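Local structure of Wnt inhibitor of Dorsal protein (Drosophila melanogaster, 4KRR) at residues 68-73 and 77-82; 99-104 and 125-130. The protein probably binds frizzled seven-transmembrane receptors as a secreted Wnt-family ligand, signalling to the nucleus, and is represented here by its N-terminal domain and linker. All coordinates share one frame; numbering follows the deposited sequence.

Interaction 1 of 2, residues 68-73 and 77-82; sequences HTLTKD and GVIAGC. With NA (sodium ion), chain F.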
loop_
_atom_site.group_PDB
_atom_site.type_symbol
_atom_site.label_atom_id
_atom_site.label_comp_id
_atom_site.label_asym_id
_atom_site.label_seq_id
_atom_site.Cartn_x
_atom_site.Cartn_y
_atom_site.Cartn_z
ATOM N N HIS A 68 -2.205 -0.332 5.138
ATOM C CA HIS A 68 -2.955 0.815 5.640
ATOM C C HIS A 68 -4.094 0.344 6.538
ATOM O O HIS A 68 -4.350 0.925 7.593
ATOM C CB HIS A 68 -3.508 1.640 4.474
ATOM C CG HIS A 68 -4.127 2.941 4.884
ATOM N ND1 HIS A 68 -5.405 3.032 5.393
ATOM C CD2 HIS A 68 -3.649 4.208 4.842
ATOM C CE1 HIS A 68 -5.685 4.296 5.654
ATOM N NE2 HIS A 68 -4.637 5.031 5.328
ATOM N N THR A 69 -4.771 -0.717 6.112
ATOM C CA THR A 69 -5.871 -1.285 6.882
ATOM C C THR A 69 -5.358 -1.871 8.193
ATOM O O THR A 69 -5.942 -1.646 9.254
ATOM C CB THR A 69 -6.611 -2.380 6.086
ATOM O OG1 THR A 69 -7.155 -1.815 4.886
ATOM C CG2 THR A 69 -7.740 -2.979 6.913
ATOM N N LEU A 70 -4.257 -2.612 8.110
ATOM C CA LEU A 70 -3.664 -3.257 9.277
ATOM C C LEU A 70 -3.135 -2.237 10.279
ATOM O O LEU A 70 -3.321 -2.385 11.487
ATOM C CB LEU A 70 -2.544 -4.213 8.853
ATOM C CG LEU A 70 -1.787 -4.912 9.982
ATOM C CD1 LEU A 70 -2.739 -5.727 10.846
ATOM C CD2 LEU A 70 -0.672 -5.792 9.426
ATOM N N THR A 71 -2.473 -1.203 9.771
ATOM C CA THR A 71 -1.950 -0.136 10.616
ATOM C C THR A 71 -3.080 0.586 11.347
ATOM O O THR A 71 -3.004 0.823 12.557
ATOM C CB THR A 71 -1.167 0.897 9.788
ATOM O OG1 THR A 71 -0.125 0.238 9.059
ATOM C CG2 THR A 71 -0.559 1.963 10.691
ATOM N N LYS A 72 -4.127 0.928 10.603
ATOM C CA LYS A 72 -5.250 1.679 11.153
ATOM C C LYS A 72 -6.030 0.863 12.178
ATOM O O LYS A 72 -6.347 1.354 13.261
ATOM C CB LYS A 72 -6.180 2.146 10.029
ATOM C CG LYS A 72 -7.288 3.081 10.480
ATOM C CD LYS A 72 -8.080 3.609 9.295
ATOM C CE LYS A 72 -9.122 4.627 9.733
ATOM N NZ LYS A 72 -9.902 5.163 8.583
ATOM N N ASP A 73 -6.330 -0.385 11.834
ATOM C CA ASP A 73 -7.097 -1.257 12.719
ATOM C C ASP A 73 -6.349 -1.579 14.009
ATOM O O ASP A 73 -6.964 -1.729 15.066
ATOM C CB ASP A 73 -7.500 -2.541 11.994
ATOM C CG ASP A 73 -8.589 -2.310 10.967
ATOM O OD1 ASP A 73 -8.726 -1.162 10.494
ATOM O OD2 ASP A 73 -9.306 -3.275 10.633
ATOM N N GLY A 77 -7.363 -0.494 17.969
ATOM C CA GLY A 77 -7.443 -1.491 19.021
ATOM C C GLY A 77 -8.405 -2.632 18.747
ATOM O O GLY A 77 -8.885 -3.280 19.678
ATOM N N VAL A 78 -8.685 -2.887 17.473
ATOM C CA VAL A 78 -9.612 -3.952 17.101
ATOM C C VAL A 78 -8.863 -5.262 16.848
ATOM O O VAL A 78 -9.470 -6.325 16.712
ATOM C CB VAL A 78 -10.455 -3.564 15.864
ATOM C CG1 VAL A 78 -9.661 -3.777 14.590
ATOM C CG2 VAL A 78 -11.754 -4.358 15.827
ATOM N N ILE A 79 -7.537 -5.177 16.800
ATOM C CA ILE A 79 -6.701 -6.350 16.574
ATOM C C ILE A 79 -5.800 -6.622 17.775
ATOM O O ILE A 79 -5.060 -5.744 18.218
ATOM C CB ILE A 79 -5.821 -6.181 15.321
ATOM C CG1 ILE A 79 -6.690 -5.879 14.099
ATOM C CG2 ILE A 79 -4.975 -7.425 15.090
ATOM C CD1 ILE A 79 -5.904 -5.725 12.817
ATOM N N ALA A 80 -5.869 -7.842 18.298
ATOM C CA ALA A 80 -5.051 -8.231 19.440
ATOM C C ALA A 80 -3.595 -8.439 19.030
ATOM O O ALA A 80 -3.313 -8.919 17.931
ATOM C CB ALA A 80 -5.608 -9.490 20.087
ATOM N N GLY A 81 -2.676 -8.069 19.917
ATOM C CA GLY A 81 -1.257 -8.224 19.657
ATOM C C GLY A 81 -0.583 -6.935 19.227
ATOM O O GLY A 81 0.633 -6.789 19.356
ATOM N N CYS A 82 -1.372 -5.998 18.714
ATOM C CA CYS A 82 -0.842 -4.717 18.256
ATOM C C CYS A 82 -1.717 -3.560 18.720
ATOM O O CYS A 82 -2.874 -3.756 19.095
ATOM C CB CYS A 82 -0.721 -4.703 16.731
ATOM S SG CYS A 82 -2.290 -4.911 15.862
HETATM NA NA NA F . -5.534 -3.273 17.961
#
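Beside the carboxylate of D73 stands the CG1 methyl of V78, above the plane of the group, displaced toward its CB and OD2, and 4.0 Å from that OD2. The two side chains run side by side in the same direction, with V78 CG1 3.6 Å from D73 CB. K14 makes a salt bridge to OD2, whereas OD1 lies 3.1 Å from T69 O, an acceptor that offers it no proton. The setting is a textbook Schellman ending: the chain leaves helical angles at G77, just past helix 53-75, with a positive phi of 72° that suits glycine, and folds back on the last turn. Its signature bond runs from V78 N to D73 O over 3.2 Å, nearly straight at 162°. Next to this polar link is an apolar one. I79, with CG1 anti to its carbonyl carbon (chi1 -56°) and CD1 extended beyond it, sends CD1 against the helix, where it rests 3.7 Å from D73 CB. The same methyl meets L70 CD1, the two side chains crossing at about a right angle; L6 touches both side chains, and from helix 8-26 W8 packs on L70 and I11 on I79. Past I79 the backbone makes a type II turn through A80 and G81 to C82, which is joined by a disulfide to C74 near the helix end. The loop thus curls round a sodium ion bound by three carbonyl oxygens: C74 O, I79 O at 2.5 Å from the metal, and C82 O, which stands 2.9 Å from it.

Interaction 2 of 2, residues 99-104 and 125-130; sequences KALEQY and LLQRSL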
loop_
_atom_site.group_PDB
_atom_site.type_symbol
_atom_site.label_atom_id
_atom_site.label_comp_id
_atom_site.label_asym_id
_atom_site.label_seq_id
_atom_site.Cartn_x
_atom_site.Cartn_y
_atom_site.Cartn_z
ATOM N N LYS A 99 5.550 -1.376 12.037
ATOM C CA LYS A 99 5.133 -2.611 12.692
ATOM C C LYS A 99 4.265 -3.442 11.751
ATOM O O LYS A 99 4.424 -4.661 11.656
ATOM C CB LYS A 99 4.358 -2.310 13.976
ATOM C CG LYS A 99 5.159 -1.587 15.047
ATOM C CD LYS A 99 6.282 -2.458 15.581
ATOM C CE LYS A 99 6.939 -1.819 16.794
ATOM N NZ LYS A 99 5.965 -1.613 17.903
ATOM N N ALA A 100 3.353 -2.769 11.055
ATOM C CA ALA A 100 2.441 -3.426 10.126
ATOM C C ALA A 100 3.184 -3.981 8.916
ATOM O O ALA A 100 2.865 -5.064 8.426
ATOM C CB ALA A 100 1.351 -2.465 9.687
ATOM N N LEU A 101 4.173 -3.233 8.438
ATOM C CA LEU A 101 5.006 -3.681 7.325
ATOM C C LEU A 101 5.782 -4.958 7.658
ATOM O O LEU A 101 6.113 -5.743 6.771
ATOM C CB LEU A 101 5.979 -2.577 6.913
ATOM C CG LEU A 101 5.376 -1.450 6.077
ATOM C CD1 LEU A 101 6.352 -0.294 5.966
ATOM C CD2 LEU A 101 4.992 -1.972 4.700
ATOM N N GLU A 102 6.074 -5.157 8.939
ATOM C CA GLU A 102 6.810 -6.339 9.373
ATOM C C GLU A 102 5.900 -7.567 9.429
ATOM O O GLU A 102 6.298 -8.665 9.029
ATOM C CB GLU A 102 7.481 -6.097 10.728
ATOM C CG GLU A 102 8.605 -5.058 10.692
ATOM C CD GLU A 102 9.087 -4.661 12.075
ATOM O OE1 GLU A 102 8.403 -5.005 13.062
ATOM O OE2 GLU A 102 10.145 -4.001 12.169
ATOM N N GLN A 103 4.678 -7.383 9.922
ATOM C CA GLN A 103 3.692 -8.460 9.916
ATOM C C GLN A 103 3.313 -8.835 8.485
ATOM O O GLN A 103 2.978 -9.986 8.200
ATOM C CB GLN A 103 2.444 -8.070 10.714
ATOM C CG GLN A 103 2.723 -7.731 12.173
ATOM C CD GLN A 103 1.557 -8.057 13.087
ATOM O OE1 GLN A 103 0.765 -8.957 12.806
ATOM N NE2 GLN A 103 1.450 -7.326 14.192
ATOM N N TYR A 104 3.375 -7.857 7.588
ATOM C CA TYR A 104 3.101 -8.102 6.180
ATOM C C TYR A 104 4.206 -8.953 5.565
ATOM O O TYR A 104 3.931 -9.911 4.844
ATOM C CB TYR A 104 2.958 -6.783 5.412
ATOM C CG TYR A 104 2.573 -6.965 3.957
ATOM C CD1 TYR A 104 3.542 -7.166 2.980
ATOM C CD2 TYR A 104 1.241 -6.938 3.560
ATOM C CE1 TYR A 104 3.197 -7.339 1.652
ATOM C CE2 TYR A 104 0.886 -7.108 2.231
ATOM C CZ TYR A 104 1.870 -7.309 1.284
ATOM O OH TYR A 104 1.531 -7.480 -0.038
ATOM N N LEU A 125 7.190 4.316 1.173
ATOM C CA LEU A 125 6.150 5.305 0.924
ATOM C C LEU A 125 5.217 5.427 2.120
ATOM O O LEU A 125 4.929 6.527 2.584
ATOM C CB LEU A 125 5.343 4.933 -0.317
ATOM C CG LEU A 125 4.079 5.771 -0.523
ATOM C CD1 LEU A 125 4.416 7.194 -0.966
ATOM C CD2 LEU A 125 3.144 5.091 -1.506
ATOM N N LEU A 126 4.752 4.286 2.615
ATOM C CA LEU A 126 3.860 4.251 3.768
ATOM C C LEU A 126 4.527 4.807 5.020
ATOM O O LEU A 126 3.854 5.323 5.911
ATOM C CB LEU A 126 3.376 2.823 4.020
ATOM C CG LEU A 126 2.523 2.236 2.896
ATOM C CD1 LEU A 126 2.305 0.750 3.108
ATOM C CD2 LEU A 126 1.193 2.967 2.804
ATOM N N GLN A 127 5.850 4.701 5.083
ATOM C CA GLN A 127 6.598 5.227 6.216
ATOM C C GLN A 127 6.682 6.748 6.168
ATOM O O GLN A 127 6.779 7.403 7.204
ATOM C CB GLN A 127 7.997 4.612 6.277
ATOM C CG GLN A 127 8.009 3.172 6.766
ATOM C CD GLN A 127 9.395 2.562 6.751
ATOM O OE1 GLN A 127 10.177 2.791 5.830
ATOM N NE2 GLN A 127 9.708 1.784 7.780
ATOM N N ARG A 128 6.640 7.309 4.965
ATOM C CA ARG A 128 6.658 8.759 4.814
ATOM C C ARG A 128 5.270 9.298 4.473
ATOM O O ARG A 128 5.131 10.423 3.993
ATOM C CB ARG A 128 7.682 9.188 3.759
ATOM C CG ARG A 128 7.365 8.725 2.352
ATOM C CD ARG A 128 8.344 9.311 1.351
ATOM N NE ARG A 128 7.996 8.947 -0.019
ATOM C CZ ARG A 128 8.436 7.857 -0.638
ATOM N NH1 ARG A 128 9.249 7.019 -0.009
ATOM N NH2 ARG A 128 8.066 7.605 -1.885
ATOM N N SER A 129 4.246 8.489 4.731
ATOM C CA SER A 129 2.865 8.892 4.480
ATOM C C SER A 129 2.133 9.203 5.782
ATOM O O SER A 129 0.909 9.087 5.864
ATOM C CB SER A 129 2.115 7.799 3.711
ATOM O OG SER A 129 2.611 7.668 2.391
ATOM N N LEU A 130 2.888 9.596 6.800
ATOM C CA LEU A 130 2.301 9.922 8.092
ATOM C C LEU A 130 1.875 11.382 8.180
ATOM O O LEU A 130 2.625 12.286 7.815
ATOM C CB LEU A 130 3.274 9.602 9.229
ATOM C CG LEU A 130 3.421 8.133 9.624
ATOM C CD1 LEU A 130 4.420 7.999 10.757
ATOM C CD2 LEU A 130 2.075 7.544 10.021
#
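Apolar contact between L101 and the pair L126 and Q127 makes up the whole of this meeting, and the branching of one leucine explains it. L101 has CG beside its backbone N (chi1 -77°), which aims the fork at the other helix; the two methyls then diverge to different partners. CD2 lies 4.1 Å from CD1 of L126, the side chains crossing obliquely. CD1 instead touches the aliphatic part of Q127, coming within 3.9 Å of its CG. The backbones stay well apart, L101 CA and L126 CA being 8.8 Å from each other, so the two segments meet through side chains alone. This is part of the helical bundle of the Wnt N-terminal domain, where helix 97-107 lies against the end of helix 113-127; V67 of helix 53-75 touches both L126 and Y104, while L125 turns to helix 158-170. No hydrogen bond joins the two segments themselves, but one joins their helices: the extended chain of Q127 carries its amide to T98, just ahead of K99 on the opposing helix, whose OG1 accepts a hydrogen bond from NE2. Where helix 113-127 gives out, R128 is the first residue to leave helical angles, and its guanidinium has L125 CA 3.6 Å above one face, offset toward the rim. S129 OG donates to L125 O over 2.6 Å, from 51° out of the carbonyl plane, and the S129 backbone is hydrogen-bonded to K156 at the root of the hairpin formed by strands 130-136 and 149-155.

Overall arrangement
Interaction 1 and interaction 2 lie in series along the chain, yet their centres are about 12 Å apart because helix 53-75 packs against helix 97-107. The seam is close: T71 OG1 approaches A100 CB to 3.1 Å, and L70 CD2 lies 3.7 Å from A100 O. L70 therefore uses one methyl on the loop of interaction 1 and the other on the helix of interaction 2. Q103 extends the link to the metal loop, its NE2 being 4.2 Å from C82 CB. The sodium ion itself belongs to interaction 1 alone; Q103 NE2 is the nearest atom of interaction 2 to it.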